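Local structure of EvdO1 (Micromonospora carbonacea, 4XBZ) at residues R61-P66 and G233-H238; Y110-A115 and D322-A327; P155-H160 and H244-V249; G176-A181 and E260-E265. The protein is an oxygenase of the phytanoyl-CoA dioxygenase family that probably catalyses an oxidative cyclization in orthosomycin biosynthesis, here with nickel in its metal site. One frame throughout, in Å; residues are numbered along the deposited sequence.

Contact 1 (R61-P66 and G233-H238); sequences RGLLTP and GDLLLH
At the edge of the R61 guanidinium, close to its plane, lies the carboxylate of D234, while the guanidinium edge reaches D234 OD2 from above the carboxylate plane; the two flat groups stand 60° apart. This pairing closes the place where strand 57-61 of the double-stranded beta helix gives way to the loop before helix 66-86, beside the start of strand 235-239. The salt bridge from R61 NH1 to D234 OD2 measures 2.9 Å. The arginine chain reaches it by bending at chi2 (-66°), which folds CD back against the same oxygen, and its guanidinium is also held by V229 O and by E36. The other carboxylate oxygen turns to the backbone: G62 N donates to D234 OD1 over 2.9 Å with a nearly straight bond (166°). Each oxygen of one aspartate thus grips a different part of the loop, OD2 the R61 side chain and OD1 the backbone at G62, and OD2 also accepts from Q231 N. On the apolar side, L63 CD2 packs on L235 CB at 4.0 Å, with L126 of helix 125-134 backing L63 and V60 backing L235. The positive phi of G233 suits glycine, and its carbonyl O accepts two weak bonds, from L63 N at 3.2 Å and from L64 N at 3.4 Å.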
loop_
_atom_site.group_PDB
_atom_site.type_symbol
_atom_site.label_atom_id
_atom_site.label_comp_id
_atom_site.label_asym_id
_atom_site.label_seq_id
_atom_site.Cartn_x
_atom_site.Cartn_y
_atom_site.Cartn_z
ATOM N N ARG A 61 -14.258 12.493 1.541
ATOM C CA ARG A 61 -15.443 13.344 1.359
ATOM C C ARG A 61 -15.720 13.629 -0.113
ATOM O O ARG A 61 -14.793 13.783 -0.903
ATOM C CB ARG A 61 -15.295 14.682 2.100
ATOM C CG ARG A 61 -15.054 14.575 3.594
ATOM C CD ARG A 61 -16.234 13.987 4.344
ATOM N NE ARG A 61 -15.992 14.026 5.791
ATOM C CZ ARG A 61 -16.775 13.463 6.710
ATOM N NH1 ARG A 61 -17.879 12.807 6.345
ATOM N NH2 ARG A 61 -16.446 13.553 7.999
ATOM N N GLY A 62 -17.001 13.695 -0.472
ATOM C CA GLY A 62 -17.409 14.078 -1.819
ATOM C C GLY A 62 -16.926 13.215 -2.976
ATOM O O GLY A 62 -16.559 13.738 -4.029
ATOM N N LEU A 63 -16.929 11.897 -2.796
ATOM C CA LEU A 63 -16.536 10.986 -3.869
ATOM C C LEU A 63 -17.454 11.133 -5.083
ATOM O O LEU A 63 -16.993 11.198 -6.219
ATOM C CB LEU A 63 -16.539 9.532 -3.382
ATOM C CG LEU A 63 -16.289 8.487 -4.477
ATOM C CD1 LEU A 63 -14.874 8.561 -4.996
ATOM C CD2 LEU A 63 -16.627 7.073 -3.998
ATOM N N LEU A 64 -18.755 11.215 -4.832
ATOM C CA LEU A 64 -19.734 11.218 -5.914
ATOM C C LEU A 64 -20.257 12.614 -6.231
ATOM O O LEU A 64 -20.446 13.434 -5.326
ATOM C CB LEU A 64 -20.911 10.307 -5.563
ATOM C CG LEU A 64 -20.607 8.857 -5.204
ATOM C CD1 LEU A 64 -21.886 8.150 -4.771
ATOM C CD2 LEU A 64 -19.984 8.158 -6.387
ATOM N N THR A 65 -20.494 12.875 -7.517
ATOM C CA THR A 65 -21.336 14.012 -7.896
ATOM C C THR A 65 -22.745 13.821 -7.325
ATOM O O THR A 65 -23.153 12.694 -7.026
ATOM C CB THR A 65 -21.452 14.190 -9.429
ATOM O OG1 THR A 65 -22.140 13.069 -10.001
ATOM C CG2 THR A 65 -20.091 14.353 -10.059
ATOM N N PRO A 66 -23.494 14.926 -7.159
ATOM C CA PRO A 66 -24.907 14.847 -6.755
ATOM C C PRO A 66 -25.749 13.928 -7.647
ATOM O O PRO A 66 -26.525 13.126 -7.125
ATOM C CB PRO A 66 -25.374 16.302 -6.861
ATOM C CG PRO A 66 -24.149 17.085 -6.516
ATOM C CD PRO A 66 -22.999 16.316 -7.146
ATOM N N GLY A 233 -22.893 10.008 -0.259
ATOM C CA GLY A 233 -21.892 10.191 -1.301
ATOM C C GLY A 233 -20.463 10.260 -0.796
ATOM O O GLY A 233 -19.524 10.389 -1.587
ATOM N N ASP A 234 -20.295 10.211 0.524
ATOM C CA ASP A 234 -18.964 10.106 1.125
ATOM C C ASP A 234 -18.531 8.660 1.117
ATOM O O ASP A 234 -19.362 7.769 0.980
ATOM C CB ASP A 234 -18.938 10.615 2.564
ATOM C CG ASP A 234 -18.958 12.110 2.657
ATOM O OD1 ASP A 234 -18.710 12.789 1.634
ATOM O OD2 ASP A 234 -19.207 12.602 3.777
ATOM N N LEU A 235 -17.234 8.445 1.326
ATOM C CA LEU A 235 -16.622 7.128 1.228
ATOM C C LEU A 235 -15.778 6.785 2.452
ATOM O O LEU A 235 -14.848 7.516 2.811
ATOM C CB LEU A 235 -15.762 7.053 -0.043
ATOM C CG LEU A 235 -14.732 5.920 -0.101
ATOM C CD1 LEU A 235 -15.386 4.560 -0.251
ATOM C CD2 LEU A 235 -13.690 6.168 -1.194
ATOM N N LEU A 236 -16.108 5.675 3.096
ATOM C CA LEU A 236 -15.276 5.173 4.180
ATOM C C LEU A 236 -14.406 3.994 3.708
ATOM O O LEU A 236 -14.904 2.967 3.240
ATOM C CB LEU A 236 -16.123 4.752 5.388
ATOM C CG LEU A 236 -15.304 4.258 6.594
ATOM C CD1 LEU A 236 -14.522 5.396 7.217
ATOM C CD2 LEU A 236 -16.168 3.562 7.644
ATOM N N LEU A 237 -13.096 4.179 3.823
ATOM C CA LEU A 237 -12.112 3.142 3.550
ATOM C C LEU A 237 -11.711 2.511 4.866
ATOM O O LEU A 237 -11.268 3.219 5.785
ATOM C CB LEU A 237 -10.883 3.731 2.843
ATOM C CG LEU A 237 -11.208 4.447 1.527
ATOM C CD1 LEU A 237 -10.057 5.317 1.044
ATOM C CD2 LEU A 237 -11.625 3.430 0.465
ATOM N N HIS A 238 -11.867 1.195 4.988
ATOM C CA HIS A 238 -11.300 0.556 6.163
ATOM C C HIS A 238 -10.586 -0.759 5.871
ATOM O O HIS A 238 -10.967 -1.557 5.006
ATOM C CB HIS A 238 -12.376 0.400 7.268
ATOM C CG HIS A 238 -13.240 -0.822 7.174
ATOM N ND1 HIS A 238 -14.537 -0.776 6.701
ATOM C CD2 HIS A 238 -13.046 -2.089 7.610
ATOM C CE1 HIS A 238 -15.084 -1.977 6.797
ATOM N NE2 HIS A 238 -14.199 -2.794 7.344
#

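Contact 2 (Y110-A115 and D322-A327)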
loop_
_atom_site.group_PDB
_atom_site.type_symbol
_atom_site.label_atom_id
_atom_site.label_comp_id
_atom_site.label_asym_id
_atom_site.label_seq_id
_atom_site.Cartn_x
_atom_site.Cartn_y
_atom_site.Cartn_z
ATOM N N TYR A 110 -23.878 -9.096 -4.692
ATOM C CA TYR A 110 -23.681 -8.996 -6.139
ATOM C C TYR A 110 -24.591 -7.917 -6.710
ATOM O O TYR A 110 -25.269 -8.115 -7.721
ATOM C CB TYR A 110 -23.914 -10.355 -6.821
ATOM C CG TYR A 110 -23.212 -11.475 -6.100
ATOM C CD1 TYR A 110 -21.819 -11.510 -6.035
ATOM C CD2 TYR A 110 -23.929 -12.475 -5.453
ATOM C CE1 TYR A 110 -21.155 -12.523 -5.352
ATOM C CE2 TYR A 110 -23.280 -13.498 -4.767
ATOM C CZ TYR A 110 -21.884 -13.512 -4.717
ATOM O OH TYR A 110 -21.215 -14.511 -4.042
ATOM N N VAL A 111 -24.582 -6.765 -6.042
ATOM C CA VAL A 111 -25.394 -5.626 -6.444
ATOM C C VAL A 111 -24.823 -4.989 -7.698
ATOM O O VAL A 111 -25.511 -4.239 -8.381
ATOM C CB VAL A 111 -25.479 -4.570 -5.330
ATOM C CG1 VAL A 111 -26.118 -5.164 -4.076
ATOM C CG2 VAL A 111 -24.096 -4.045 -5.016
ATOM N N VAL A 112 -23.560 -5.282 -7.994
ATOM C CA VAL A 112 -22.938 -4.782 -9.215
ATOM C C VAL A 112 -23.529 -5.499 -10.441
ATOM O O VAL A 112 -23.708 -4.910 -11.503
ATOM C CB VAL A 112 -21.396 -4.958 -9.163
ATOM C CG1 VAL A 112 -20.818 -5.244 -10.547
ATOM C CG2 VAL A 112 -20.739 -3.742 -8.506
ATOM N N ASP A 113 -23.850 -6.771 -10.281
ATOM C CA ASP A 113 -24.524 -7.524 -11.335
ATOM C C ASP A 113 -26.003 -7.113 -11.445
ATOM O O ASP A 113 -26.594 -7.150 -12.526
ATOM C CB ASP A 113 -24.401 -9.023 -11.059
ATOM C CG ASP A 113 -24.920 -9.884 -12.200
ATOM O OD1 ASP A 113 -24.622 -9.578 -13.376
ATOM O OD2 ASP A 113 -25.616 -10.883 -11.913
ATOM N N LYS A 114 -26.588 -6.695 -10.324
ATOM C CA LYS A 114 -28.041 -6.536 -10.263
ATOM C C LYS A 114 -28.512 -5.170 -10.742
ATOM O O LYS A 114 -29.659 -5.009 -11.117
ATOM C CB LYS A 114 -28.544 -6.805 -8.838
ATOM C CG LYS A 114 -28.445 -8.272 -8.425
ATOM C CD LYS A 114 -28.807 -8.491 -6.957
ATOM C CE LYS A 114 -28.798 -9.985 -6.612
ATOM N NZ LYS A 114 -27.501 -10.670 -6.957
ATOM N N ALA A 115 -27.626 -4.191 -10.756
ATOM C CA ALA A 115 -28.051 -2.826 -11.025
ATOM C C ALA A 115 -26.978 -2.046 -11.770
ATOM O O ALA A 115 -25.890 -1.815 -11.247
ATOM C CB ALA A 115 -28.403 -2.125 -9.722
ATOM N N ASP A 322 -20.285 -13.368 -19.332
ATOM C CA ASP A 322 -21.646 -12.978 -19.681
ATOM C C ASP A 322 -22.389 -12.478 -18.444
ATOM O O ASP A 322 -23.609 -12.340 -18.464
ATOM C CB ASP A 322 -22.413 -14.148 -20.323
ATOM C CG ASP A 322 -22.418 -15.413 -19.456
ATOM O OD1 ASP A 322 -22.138 -15.339 -18.244
ATOM O OD2 ASP A 322 -22.717 -16.503 -19.991
ATOM N N THR A 323 -21.645 -12.227 -17.370
ATOM C CA THR A 323 -22.234 -11.815 -16.099
ATOM C C THR A 323 -21.223 -11.094 -15.213
ATOM O O THR A 323 -20.014 -11.195 -15.419
ATOM C CB THR A 323 -22.788 -13.016 -15.324
ATOM O OG1 THR A 323 -23.316 -12.565 -14.072
ATOM C CG2 THR A 323 -21.696 -14.047 -15.075
ATOM N N LEU A 324 -21.724 -10.355 -14.230
ATOM C CA LEU A 324 -20.848 -9.685 -13.281
ATOM C C LEU A 324 -20.876 -10.396 -11.938
ATOM O O LEU A 324 -20.289 -9.938 -10.973
ATOM C CB LEU A 324 -21.250 -8.220 -13.120
ATOM C CG LEU A 324 -21.149 -7.371 -14.393
ATOM C CD1 LEU A 324 -21.342 -5.909 -14.086
ATOM C CD2 LEU A 324 -19.810 -7.579 -15.075
ATOM N N ARG A 325 -21.561 -11.527 -11.874
ATOM C CA ARG A 325 -21.716 -12.213 -10.601
ATOM C C ARG A 325 -20.993 -13.544 -10.578
ATOM O O ARG A 325 -21.276 -14.436 -11.374
ATOM C CB ARG A 325 -23.190 -12.415 -10.285
ATOM C CG ARG A 325 -23.467 -13.410 -9.171
ATOM C CD ARG A 325 -24.951 -13.806 -9.178
ATOM N NE ARG A 325 -25.337 -14.562 -7.991
ATOM C CZ ARG A 325 -25.165 -15.873 -7.864
ATOM N NH1 ARG A 325 -24.600 -16.563 -8.849
ATOM N NH2 ARG A 325 -25.548 -16.493 -6.755
ATOM N N PHE A 326 -20.060 -13.659 -9.640
ATOM C CA PHE A 326 -19.257 -14.857 -9.478
ATOM C C PHE A 326 -19.272 -15.299 -8.049
ATOM O O PHE A 326 -18.537 -14.770 -7.218
ATOM C CB PHE A 326 -17.844 -14.594 -9.948
ATOM C CG PHE A 326 -17.770 -14.366 -11.403
ATOM C CD1 PHE A 326 -17.628 -15.446 -12.276
ATOM C CD2 PHE A 326 -17.918 -13.090 -11.916
ATOM C CE1 PHE A 326 -17.588 -15.245 -13.634
ATOM C CE2 PHE A 326 -17.892 -12.882 -13.275
ATOM C CZ PHE A 326 -17.720 -13.963 -14.142
ATOM N N ALA A 327 -20.115 -16.278 -7.773
ATOM C CA ALA A 327 -20.417 -16.659 -6.409
ATOM C C ALA A 327 -19.199 -17.260 -5.754
ATOM O O ALA A 327 -18.644 -18.241 -6.239
ATOM C CB ALA A 327 -21.587 -17.630 -6.365
HETATM O O HOH W 1 -21.723 -8.672 -8.670
HETATM O O HOH W 2 -26.294 -11.851 -14.653
#
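An ST turn in the C-terminal loop, in which T323 OG1 accepts from R325 N, presents residues 323-325 to the short helix 111-114, and D113 and Y110 receive them. D113 OD1 accepts from L324 N at 3.1 Å; the donor stands well above the carboxylate plane, 63° out of it, with the N-H aimed fairly straight. D113 OD2 lies against R325 CB and takes a bond from a water that also pairs with T323 OG1. A second water joins the backbones, donating to L324 O and accepting weakly from D113 N.

R325 holds the other end. Its CG, anti to the backbone N (chi1 166°), sits over one face of the Y110 ring, 4.0 Å from the centroid and 25° off the normal, a CH-pi contact displaced toward the rim. From there the chain runs extended to NE, which passes Y110 CD2 at 3.6 Å and forms a salt bridge with D91, a partner shared with K114; that carboxylate probably offsets the approach of the two cations. Y110 OH passes A327 CA at 3.3 Å and is hydrogen-bonded to H328 N. With an alanine at Y110, the R325 methylenes would probably lose the ring face they rest on and H328 N its hydroxyl partner.

V112 CG1 meets L324 CD1 at 3.6 Å. A119 of helix 116-121 and C288 of helix 275-293 also touch L324, while F326 turns away onto helix 275-293 and Y110 leans on D144 of strand 139-147.

Contact 3 (P155-H160 and H244-V249); sequences PRLAWH and HGAPAV. With NI (nickel (II) ion), chain I.
H160 and H244 both place CG between the backbone N and the carbonyl carbon (chi1 68° and 54°), and this shared torsion swings the two imidazoles off the same face of the sheet so that their NE2 atoms converge on one nickel ion. The metal is 2.4 Å from H160 NE2 and 2.3 Å from H244 NE2, and D162 completes the protein ligands. The rings meet obliquely, their planes 48° apart, with CE1 of each lying over a face of the other. Second-shell acceptors fix their rotation: H160 ND1 donates to A158 O at 2.9 Å, in the carbonyl plane, and H244 ND1 is bonded to T242 O.

The backbones behind the ligands are antiparallel. H160 and H244 form one hydrogen-bonded pair, and L157 and A246 another, in which A246 N reaches L157 O on a lone pair at 2.9 Å. Between the pairs the register slips by one residue, a beta bulge that lets L157, A246 and both histidines face the same side. G245 lies opposite the bulge, where a side chain would collide with L157 O. W159 sends CE3 in beside the G245 backbone, at 3.7 Å from G245 N, and its ring lies nearly parallel to that of W220. On the metal side L157 CB packs on A246 CB at 3.6 Å.

Two histidines and an aspartate match the facial triad of the non-haem iron oxygenases of this family, so nickel probably occupies the position of the catalytic iron.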
loop_
_atom_site.group_PDB
_atom_site.type_symbol
_atom_site.label_atom_id
_atom_site.label_comp_id
_atom_site.label_asym_id
_atom_site.label_seq_id
_atom_site.Cartn_x
_atom_site.Cartn_y
_atom_site.Cartn_z
ATOM N N PRO A 155 -30.213 -4.335 15.845
ATOM C CA PRO A 155 -29.381 -4.758 16.973
ATOM C C PRO A 155 -27.938 -4.224 16.880
ATOM O O PRO A 155 -27.444 -3.848 15.804
ATOM C CB PRO A 155 -29.406 -6.283 16.869
ATOM C CG PRO A 155 -29.609 -6.553 15.441
ATOM C CD PRO A 155 -30.490 -5.438 14.917
ATOM N N ARG A 156 -27.276 -4.192 18.029
ATOM C CA ARG A 156 -25.872 -3.814 18.124
ATOM C C ARG A 156 -24.953 -4.614 17.169
ATOM O O ARG A 156 -25.105 -5.836 17.014
ATOM C CB ARG A 156 -25.429 -3.988 19.574
ATOM C CG ARG A 156 -23.967 -3.786 19.826
ATOM C CD ARG A 156 -23.653 -4.135 21.263
ATOM N NE ARG A 156 -22.248 -3.920 21.564
ATOM C CZ ARG A 156 -21.704 -4.123 22.754
ATOM N NH1 ARG A 156 -22.458 -4.554 23.761
ATOM N NH2 ARG A 156 -20.404 -3.889 22.938
ATOM N N LEU A 157 -24.036 -3.911 16.505
ATOM C CA LEU A 157 -22.981 -4.555 15.697
ATOM C C LEU A 157 -21.768 -4.788 16.584
ATOM O O LEU A 157 -21.077 -3.844 16.968
ATOM C CB LEU A 157 -22.588 -3.700 14.479
ATOM C CG LEU A 157 -21.734 -4.346 13.370
ATOM C CD1 LEU A 157 -22.514 -5.451 12.648
ATOM C CD2 LEU A 157 -21.173 -3.318 12.352
ATOM N N ALA A 158 -21.544 -6.044 16.945
ATOM C CA ALA A 158 -20.449 -6.410 17.825
ATOM C C ALA A 158 -19.115 -6.074 17.169
ATOM O O ALA A 158 -18.993 -6.127 15.937
ATOM C CB ALA A 158 -20.515 -7.893 18.173
ATOM N N TRP A 159 -18.137 -5.712 18.000
ATOM C CA TRP A 159 -16.776 -5.457 17.556
ATOM C C TRP A 159 -16.133 -6.677 16.889
ATOM O O TRP A 159 -16.087 -7.779 17.453
ATOM C CB TRP A 159 -15.917 -5.013 18.727
ATOM C CG TRP A 159 -16.382 -3.758 19.371
ATOM C CD1 TRP A 159 -17.184 -3.649 20.472
ATOM C CD2 TRP A 159 -16.073 -2.421 18.964
ATOM N NE1 TRP A 159 -17.386 -2.332 20.775
ATOM C CE2 TRP A 159 -16.714 -1.554 19.868
ATOM C CE3 TRP A 159 -15.313 -1.874 17.925
ATOM C CZ2 TRP A 159 -16.621 -0.166 19.770
ATOM C CZ3 TRP A 159 -15.220 -0.493 17.827
ATOM C CH2 TRP A 159 -15.872 0.344 18.748
ATOM N N HIS A 160 -15.612 -6.466 15.688
ATOM C CA HIS A 160 -15.083 -7.573 14.918
ATOM C C HIS A 160 -14.087 -7.082 13.885
ATOM O O HIS A 160 -14.096 -5.914 13.495
ATOM C CB HIS A 160 -16.227 -8.320 14.223
ATOM C CG HIS A 160 -16.888 -7.514 13.147
ATOM N ND1 HIS A 160 -17.671 -6.412 13.416
ATOM C CD2 HIS A 160 -16.856 -7.629 11.796
ATOM C CE1 HIS A 160 -18.107 -5.891 12.280
ATOM N NE2 HIS A 160 -17.624 -6.612 11.282
ATOM N N HIS A 244 -13.986 -2.980 14.356
ATOM C CA HIS A 244 -15.104 -2.036 14.269
ATOM C C HIS A 244 -16.440 -2.621 14.718
ATOM O O HIS A 244 -16.589 -3.833 14.873
ATOM C CB HIS A 244 -15.249 -1.479 12.846
ATOM C CG HIS A 244 -15.374 -2.528 11.789
ATOM N ND1 HIS A 244 -14.333 -3.365 11.445
ATOM C CD2 HIS A 244 -16.409 -2.865 10.984
ATOM C CE1 HIS A 244 -14.724 -4.179 10.483
ATOM N NE2 HIS A 244 -15.977 -3.891 10.181
ATOM N N GLY A 245 -17.411 -1.732 14.912
ATOM C CA GLY A 245 -18.716 -2.106 15.429
ATOM C C GLY A 245 -19.662 -0.920 15.468
ATOM O O GLY A 245 -19.300 0.205 15.105
ATOM N N ALA A 246 -20.883 -1.160 15.914
ATOM C CA ALA A 246 -21.892 -0.107 15.908
ATOM C C ALA A 246 -22.872 -0.337 17.040
ATOM O O ALA A 246 -23.084 -1.482 17.439
ATOM C CB ALA A 246 -22.609 -0.055 14.555
ATOM N N PRO A 247 -23.464 0.746 17.574
ATOM C CA PRO A 247 -24.425 0.616 18.673
ATOM C C PRO A 247 -25.788 0.208 18.139
ATOM O O PRO A 247 -26.045 0.417 16.954
ATOM C CB PRO A 247 -24.484 2.034 19.249
ATOM C CG PRO A 247 -24.379 2.893 18.007
ATOM C CD PRO A 247 -23.425 2.134 17.068
ATOM N N ALA A 248 -26.652 -0.343 18.987
ATOM C CA ALA A 248 -28.034 -0.565 18.577
ATOM C C ALA A 248 -28.654 0.786 18.186
ATOM O O ALA A 248 -28.375 1.802 18.832
ATOM C CB ALA A 248 -28.811 -1.237 19.683
ATOM N N VAL A 249 -29.440 0.816 17.107
ATOM C CA VAL A 249 -30.006 2.073 16.590
ATOM C C VAL A 249 -31.428 1.902 16.032
ATOM O O VAL A 249 -31.840 0.783 15.701
ATOM C CB VAL A 249 -29.128 2.676 15.467
ATOM C CG1 VAL A 249 -27.791 3.183 16.024
ATOM C CG2 VAL A 249 -28.923 1.666 14.328
HETATM NI NI NI I . -17.496 -5.361 9.195
HETATM O O HOH W 3 -26.301 -1.242 15.059
#

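Contact 4 (G176-A181 and E260-E265)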
loop_
_atom_site.group_PDB
_atom_site.type_symbol
_atom_site.label_atom_id
_atom_site.label_comp_id
_atom_site.label_asym_id
_atom_site.label_seq_id
_atom_site.Cartn_x
_atom_site.Cartn_y
_atom_site.Cartn_z
ATOM N N GLY A 176 -2.704 -2.506 5.206
ATOM C CA GLY A 176 -3.936 -2.136 4.516
ATOM C C GLY A 176 -4.003 -2.419 3.013
ATOM O O GLY A 176 -4.219 -1.520 2.201
ATOM N N ARG A 177 -3.844 -3.679 2.635
ATOM C CA ARG A 177 -3.830 -4.046 1.225
ATOM C C ARG A 177 -5.143 -4.736 0.857
ATOM O O ARG A 177 -5.514 -4.805 -0.315
ATOM C CB ARG A 177 -2.617 -4.941 0.929
ATOM C CG ARG A 177 -1.312 -4.348 1.521
ATOM C CD ARG A 177 -0.213 -5.393 1.663
ATOM N NE ARG A 177 0.253 -5.767 0.349
ATOM C CZ ARG A 177 0.714 -6.967 0.023
ATOM N NH1 ARG A 177 0.801 -7.930 0.933
ATOM N NH2 ARG A 177 1.104 -7.186 -1.227
ATOM N N VAL A 178 -5.839 -5.232 1.879
ATOM C CA VAL A 178 -7.185 -5.761 1.729
ATOM C C VAL A 178 -8.166 -4.772 2.351
ATOM O O VAL A 178 -8.154 -4.533 3.557
ATOM C CB VAL A 178 -7.339 -7.144 2.389
ATOM C CG1 VAL A 178 -8.757 -7.656 2.218
ATOM C CG2 VAL A 178 -6.320 -8.119 1.801
ATOM N N ILE A 179 -9.011 -4.190 1.515
ATOM C CA ILE A 179 -9.734 -2.987 1.889
ATOM C C ILE A 179 -11.222 -3.056 1.522
ATOM O O ILE A 179 -11.592 -3.452 0.412
ATOM C CB ILE A 179 -9.103 -1.745 1.215
ATOM C CG1 ILE A 179 -7.609 -1.642 1.549
ATOM C CG2 ILE A 179 -9.863 -0.465 1.603
ATOM C CD1 ILE A 179 -6.936 -0.420 0.956
ATOM N N ASP A 180 -12.050 -2.672 2.488
ATOM C CA ASP A 180 -13.467 -2.380 2.289
ATOM C C ASP A 180 -13.698 -0.917 1.920
ATOM O O ASP A 180 -13.306 -0.020 2.666
ATOM C CB ASP A 180 -14.247 -2.680 3.560
ATOM C CG ASP A 180 -14.920 -4.007 3.519
ATOM O OD1 ASP A 180 -15.339 -4.416 2.415
ATOM O OD2 ASP A 180 -15.025 -4.639 4.586
ATOM N N ALA A 181 -14.333 -0.670 0.782
ATOM C CA ALA A 181 -14.777 0.678 0.459
ATOM C C ALA A 181 -16.277 0.761 0.687
ATOM O O ALA A 181 -17.056 0.055 0.031
ATOM C CB ALA A 181 -14.431 1.043 -0.957
ATOM N N GLU A 260 -15.133 -4.655 -1.589
ATOM C CA GLU A 260 -13.787 -5.063 -1.141
ATOM C C GLU A 260 -12.806 -5.226 -2.305
ATOM O O GLU A 260 -13.184 -5.596 -3.417
ATOM C CB GLU A 260 -13.796 -6.367 -0.343
ATOM C CG GLU A 260 -12.448 -6.619 0.373
ATOM C CD GLU A 260 -12.219 -8.081 0.793
ATOM O OE1 GLU A 260 -11.888 -8.935 -0.074
ATOM O OE2 GLU A 260 -12.349 -8.375 1.999
ATOM N N TYR A 261 -11.543 -4.924 -2.030
ATOM C CA TYR A 261 -10.463 -5.100 -2.984
ATOM C C TYR A 261 -9.331 -5.858 -2.315
ATOM O O TYR A 261 -9.138 -5.717 -1.113
ATOM C CB TYR A 261 -9.971 -3.750 -3.493
ATOM C CG TYR A 261 -11.037 -2.929 -4.176
ATOM C CD1 TYR A 261 -11.830 -2.050 -3.452
ATOM C CD2 TYR A 261 -11.262 -3.045 -5.550
ATOM C CE1 TYR A 261 -12.805 -1.289 -4.065
ATOM C CE2 TYR A 261 -12.243 -2.294 -6.177
ATOM C CZ TYR A 261 -13.014 -1.417 -5.426
ATOM O OH TYR A 261 -13.992 -0.668 -6.035
ATOM N N ARG A 262 -8.619 -6.682 -3.084
ATOM C CA ARG A 262 -7.386 -7.331 -2.633
ATOM C C ARG A 262 -6.339 -7.311 -3.753
ATOM O O ARG A 262 -6.680 -7.137 -4.924
ATOM C CB ARG A 262 -7.645 -8.778 -2.207
ATOM C CG ARG A 262 -8.624 -8.936 -1.083
ATOM C CD ARG A 262 -8.800 -10.399 -0.650
ATOM N NE ARG A 262 -9.875 -10.516 0.333
ATOM C CZ ARG A 262 -9.786 -11.142 1.506
ATOM N NH1 ARG A 262 -8.660 -11.757 1.869
ATOM N NH2 ARG A 262 -10.840 -11.158 2.318
ATOM N N PRO A 263 -5.057 -7.493 -3.409
ATOM C CA PRO A 263 -4.073 -7.598 -4.496
ATOM C C PRO A 263 -4.165 -8.942 -5.216
ATOM O O PRO A 263 -4.368 -9.961 -4.557
ATOM C CB PRO A 263 -2.726 -7.446 -3.767
ATOM C CG PRO A 263 -3.078 -6.747 -2.463
ATOM C CD PRO A 263 -4.407 -7.348 -2.095
ATOM N N ALA A 264 -4.043 -8.942 -6.542
ATOM C CA ALA A 264 -4.055 -10.196 -7.312
ATOM C C ALA A 264 -2.978 -11.192 -6.872
ATOM O O ALA A 264 -3.243 -12.396 -6.775
ATOM C CB ALA A 264 -3.909 -9.913 -8.807
ATOM N N GLU A 265 -1.771 -10.710 -6.595
ATOM C CA GLU A 265 -0.703 -11.640 -6.243
ATOM C C GLU A 265 -0.953 -12.260 -4.868
ATOM O O GLU A 265 -0.447 -13.340 -4.575
ATOM C CB GLU A 265 0.679 -10.965 -6.277
ATOM C CG GLU A 265 0.973 -10.027 -5.107
ATOM C CD GLU A 265 0.493 -8.613 -5.355
ATOM O OE1 GLU A 265 -0.291 -8.400 -6.315
ATOM O OE2 GLU A 265 0.905 -7.710 -4.593
#
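V178 and R262 pack closely: V178 CG1 rests over one face of the R262 guanidinium, offset toward its rim, and lies 3.5 Å from R262 CG. The guanidinium is fixed from its edge by E260, whose OE1 takes R262 NE in a salt bridge of 2.6 Å; E260 OE1 lies close to the guanidinium plane, while NE meets that oxygen from above the carboxylate plane. E260 OE1 is also bonded to T142 OG1, and the far end of R262 reaches A163 O and G164 O. A leucine in place of R262 would probably leave the E260 carboxylate without its cationic mate and V178 without the flat surface it rests on. Beside this group, I179 and Y261 form an antiparallel hydrogen-bonded pair, with I179 N to Y261 O at 3.0 Å and Y261 N to I179 O at 2.9 Å, both in the carbonyl plane.

The R177/E265 end is more loosely paired, though buried at the subunit interface. R177 NH2 meets E265 OE2 in a long salt bridge of 3.4 Å; R177 NH1 bonds V172 O and G171 O of the second subunit, and E265 OE1 bonds N138 ND2. P263 CG lies over one face of the R177 guanidinium. The more open side is at the E260 end, where partly exposed D180 touches E260 CB through OD1. Strands 179-184 and 256-263 are neighbours in the large sheet of the double-stranded beta helix, and the D180 side chain comes to about 5 Å from the nickel.

Contacts 1 and 4 share the large sheet, in which strands 235-239 and 179-184 are neighbours; their centres are 18 Å apart and H238 O probably bonds D180 N. Contact 3 belongs to the smaller four-stranded sheet, yet touches contact 1 where H238 meets H244, just across the turn from strand 235-239 to strand 244-246. Contact 2 touches none of the others; its nearest atoms are about 8 Å from contact 4 and 12 Å from contact 1. Along the chain the segments of contacts 1, 3 and 4 alternate, and contacts 3 and 4 both fall between the two segments of contact 2. Contact 3 holds two metal ligands, and contacts 4 and 1 approach that site through D180 and H238; contact 2 is C-terminal packing.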